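Local coordinates for uric acid degradation bifunctional protein PucL (Bacillus subtilis, PDB 6A4M), which probably catalyses the oxidation of urate, the full-length bifunctional protein also being a decarboxylase of the uric acid degradation pathway, at residues A[85-88]-A[89-93]; A[243-246]-A[247-251]. All blocks are in the same frame, centred on the assembly; numbering follows the deposited sequence.

Overall arrangement
Contacts 1 and 2 illustrate how one helical pattern serves two places in a single chain. Contact 1 comes first in sequence, on helix 84-98, and contact 2 follows on helix 240-254; each is an uninterrupted run of residues joined by i to i+4 bonds. Their centres lie 29 Å apart on opposite sides of the chain's centre, with nearest atoms about 12 Å apart, and they do not touch. Both helices pack on strands of the same large antiparallel sheet, 104-121 and 139-148 under contact 1 and 258-267 under contact 2. Each also meets the preceding helix, 64-78 or 221-233, so a helix pair recurs in both halves, as in the tunnelling-fold (T-fold) domains of uricases.

Contact 1 (A[85-88]-A[89-93]); sequences EGFL and HYVAH
Phe-87 overlaps Val-91 one turn further along helix 84-98, ring atom CE1 3.4 Å from Val-91 CG2, the methyl coming in obliquely. This is an i to i+4 pair on an alpha-helix of the T-fold expected for a uricase, where helices pack on an antiparallel sheet. The phenyl CG stands anti to its own backbone N (chi1 172°), which swings the ring out from the helix with a lean toward the following turn; there it meets CG2 of Val-91, the methyl lying beside the valine N. Beneath this pair the main chain follows the same spacing, for Val-91 N gives its hydrogen to Phe-87 O over 3.0 Å in a nearly straight bond (173°). The neighbouring bonds, from Tyr-90 N to Gly-86 O and from Ala-92 N to Leu-88 O, keep the turns in step.

Different sides of the helix have different neighbours. Leu-88 and Ala-92 rest on Leu-144 of strand 139-148 and on Leu-107 of strand 104-121, while Phe-87 touches Leu-76 of helix 64-78. The polar ends find partners in other parts of the chain: Glu-85 is held by hydrogen bonds to Ser-160 and Tyr-218, which tie its buried carboxylate at both oxygens, and the Tyr-90 hydroxyl is bonded to Ser-78. His-89 stacks with Tyr-211. Toward the preceding turn His-89 N bonds to Glu-85 O at 3.2 Å, and of its side chain CB lies 3.5 Å from Gly-86 O.

Contact 2 (A[243-246]-A[247-251]); sequences LIYH and IGCRI
With chi1 at -177° the ring of Tyr-245 projects outward from helix 240-254, CG anti to the backbone N, and Cys-249 answers with SG placed beside its own N (chi1 -73°). The two torsions bring the sulfur over one face of the ring, 4.0 Å from SG to the Tyr-245 ring centroid and 21° off the ring normal. SG sits toward the rim on the hydroxyl side, equally near CE2 and CZ of Tyr-245 at 3.9 Å, a Cys sulfur-aromatic contact at i and i+4. The backbone fixes the same spacing, since Cys-249 N is bonded to Tyr-245 O at 3.1 Å.

Around the helix, on its buried side, Leu-243 and Ile-247 form a second such pair. Their terminal methyls meet, CD1 of Leu-243 to CD1 of Ile-247 at 3.7 Å, and the branched chains pass each other at a slant. The bond from Ile-247 N to Leu-243 O runs below them, and CG1 of Ile-247 lies 3.3 Å from that carbonyl oxygen. Gly-248 N is bonded in the same way to Ile-244 O.

Arg-250 N bonds to His-246 O, while the bent arginine chain carries its guanidinium to a salt bridge with Glu-234. Leu-243 packs on Phe-232 of helix 221-233, and Ile-244 and Ile-247 both meet Phe-263 of strand 258-267. Helices 221-233 and 240-254 thus form a pair laid against the antiparallel sheet, consistent with the T-fold of uricases.

Contact 1 (A[85-88]-A[89-93])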
# COMPACT_ATOMS: atom_id res chain seq x y z
N GLU A 85 1.20 8.17 5.22
CA GLU A 85 2.63 8.21 5.57
C GLU A 85 2.99 9.46 6.39
O GLU A 85 3.71 9.37 7.39
CB GLU A 85 3.51 8.16 4.30
CG GLU A 85 3.50 6.81 3.58
CD GLU A 85 2.46 6.69 2.47
OE1 GLU A 85 1.37 7.29 2.57
OE2 GLU A 85 2.74 5.98 1.48
N GLY A 86 2.47 10.61 5.95
CA GLY A 86 2.66 11.88 6.66
C GLY A 86 1.91 11.94 7.98
O GLY A 86 2.41 12.51 8.95
N PHE A 87 0.71 11.36 8.02
CA PHE A 87 -0.07 11.25 9.26
C PHE A 87 0.68 10.49 10.35
O PHE A 87 0.69 10.90 11.51
CB PHE A 87 -1.43 10.59 9.00
CG PHE A 87 -2.20 10.28 10.26
CD1 PHE A 87 -2.51 11.29 11.17
CD2 PHE A 87 -2.62 8.98 10.54
CE1 PHE A 87 -3.22 11.01 12.33
CE2 PHE A 87 -3.33 8.69 11.70
CZ PHE A 87 -3.63 9.71 12.59
N LEU A 88 1.31 9.37 9.98
CA LEU A 88 2.10 8.58 10.94
C LEU A 88 3.32 9.36 11.43
O LEU A 88 3.63 9.33 12.62
CB LEU A 88 2.53 7.25 10.32
CG LEU A 88 1.43 6.26 9.91
CD1 LEU A 88 2.06 4.97 9.40
CD2 LEU A 88 0.46 5.98 11.05
N HIS A 89 4.00 10.05 10.51
CA HIS A 89 5.13 10.94 10.84
C HIS A 89 4.73 12.05 11.81
O HIS A 89 5.44 12.32 12.78
CB HIS A 89 5.72 11.53 9.55
CG HIS A 89 6.87 12.46 9.77
ND1 HIS A 89 6.77 13.82 9.59
CD2 HIS A 89 8.15 12.22 10.12
CE1 HIS A 89 7.94 14.38 9.83
NE2 HIS A 89 8.80 13.43 10.16
N TYR A 90 3.59 12.68 11.54
CA TYR A 90 2.98 13.67 12.44
C TYR A 90 2.79 13.08 13.83
O TYR A 90 3.38 13.56 14.80
CB TYR A 90 1.65 14.15 11.84
CG TYR A 90 0.84 15.16 12.65
CD1 TYR A 90 1.46 16.23 13.31
CD2 TYR A 90 -0.55 15.06 12.70
CE1 TYR A 90 0.70 17.16 14.02
CE2 TYR A 90 -1.30 15.99 13.41
CZ TYR A 90 -0.68 17.03 14.07
OH TYR A 90 -1.44 17.94 14.77
N VAL A 91 2.01 12.00 13.91
CA VAL A 91 1.69 11.33 15.17
C VAL A 91 2.95 10.86 15.92
O VAL A 91 3.05 11.02 17.14
CB VAL A 91 0.68 10.15 14.96
CG1 VAL A 91 0.49 9.32 16.22
CG2 VAL A 91 -0.67 10.69 14.50
N ALA A 92 3.91 10.30 15.18
CA ALA A 92 5.17 9.82 15.77
C ALA A 92 5.93 10.94 16.46
O ALA A 92 6.30 10.82 17.63
CB ALA A 92 6.06 9.17 14.71
N HIS A 93 6.16 12.03 15.72
CA HIS A 93 6.83 13.23 16.26
C HIS A 93 6.12 13.81 17.48
O HIS A 93 6.76 14.09 18.50
CB HIS A 93 6.97 14.31 15.17
CG HIS A 93 8.23 14.20 14.37
ND1 HIS A 93 9.27 15.10 14.49
CD2 HIS A 93 8.62 13.29 13.44
CE1 HIS A 93 10.25 14.75 13.68
NE2 HIS A 93 9.88 13.66 13.03

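Contact 2 (A[243-246]-A[247-251])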
# COMPACT_ATOMS: atom_id res chain seq x y z
N LEU A 243 8.99 -12.92 -12.46
CA LEU A 243 7.91 -11.94 -12.46
C LEU A 243 8.16 -10.81 -11.45
O LEU A 243 8.10 -9.64 -11.80
CB LEU A 243 6.56 -12.61 -12.16
CG LEU A 243 5.32 -11.73 -11.95
CD1 LEU A 243 5.11 -10.76 -13.10
CD2 LEU A 243 4.08 -12.59 -11.75
N ILE A 244 8.45 -11.19 -10.20
CA ILE A 244 8.69 -10.20 -9.14
C ILE A 244 10.01 -9.43 -9.31
O ILE A 244 10.11 -8.29 -8.86
CB ILE A 244 8.58 -10.80 -7.71
CG1 ILE A 244 9.73 -11.77 -7.39
CG2 ILE A 244 7.21 -11.44 -7.50
CD1 ILE A 244 9.55 -12.56 -6.11
N TYR A 245 11.00 -10.05 -9.96
CA TYR A 245 12.24 -9.37 -10.32
C TYR A 245 12.00 -8.25 -11.35
O TYR A 245 12.53 -7.15 -11.22
CB TYR A 245 13.28 -10.37 -10.86
CG TYR A 245 14.63 -9.75 -11.19
CD1 TYR A 245 15.56 -9.49 -10.19
CD2 TYR A 245 14.97 -9.43 -12.51
CE1 TYR A 245 16.79 -8.92 -10.48
CE2 TYR A 245 16.20 -8.86 -12.82
CZ TYR A 245 17.11 -8.61 -11.80
OH TYR A 245 18.34 -8.04 -12.09
N HIS A 246 11.18 -8.54 -12.36
CA HIS A 246 10.84 -7.55 -13.39
C HIS A 246 9.94 -6.42 -12.86
O HIS A 246 10.10 -5.27 -13.28
CB HIS A 246 10.22 -8.22 -14.63
CG HIS A 246 11.24 -8.73 -15.60
ND1 HIS A 246 11.78 -7.94 -16.59
CD2 HIS A 246 11.82 -9.95 -15.73
CE1 HIS A 246 12.65 -8.64 -17.29
NE2 HIS A 246 12.69 -9.87 -16.79
N ILE A 247 9.01 -6.74 -11.96
CA ILE A 247 8.17 -5.72 -11.30
C ILE A 247 9.05 -4.76 -10.49
O ILE A 247 8.89 -3.55 -10.58
CB ILE A 247 7.09 -6.36 -10.39
CG1 ILE A 247 6.06 -7.12 -11.24
CG2 ILE A 247 6.36 -5.29 -9.58
CD1 ILE A 247 5.26 -8.15 -10.45
N GLY A 248 9.97 -5.33 -9.71
CA GLY A 248 10.88 -4.55 -8.86
C GLY A 248 11.74 -3.59 -9.64
O GLY A 248 11.77 -2.39 -9.34
N CYS A 249 12.44 -4.11 -10.66
CA CYS A 249 13.28 -3.29 -11.54
C CYS A 249 12.49 -2.17 -12.21
O CYS A 249 12.97 -1.03 -12.30
CB CYS A 249 13.99 -4.16 -12.60
SG CYS A 249 15.34 -5.19 -11.97
N ARG A 250 11.28 -2.48 -12.67
CA ARG A 250 10.43 -1.49 -13.33
C ARG A 250 9.99 -0.38 -12.37
O ARG A 250 9.94 0.79 -12.76
CB ARG A 250 9.21 -2.16 -13.96
CG ARG A 250 8.40 -1.25 -14.88
CD ARG A 250 9.06 -1.03 -16.23
NE ARG A 250 8.45 -1.88 -17.26
CZ ARG A 250 8.88 -3.09 -17.64
NH1 ARG A 250 9.97 -3.66 -17.12
NH2 ARG A 250 8.20 -3.74 -18.58
N ILE A 251 9.65 -0.75 -11.13
CA ILE A 251 9.30 0.23 -10.09
C ILE A 251 10.49 1.15 -9.78
O ILE A 251 10.33 2.36 -9.66
CB ILE A 251 8.77 -0.46 -8.80
CG1 ILE A 251 7.39 -1.09 -9.07
CG2 ILE A 251 8.67 0.53 -7.64
CD1 ILE A 251 7.02 -2.17 -8.08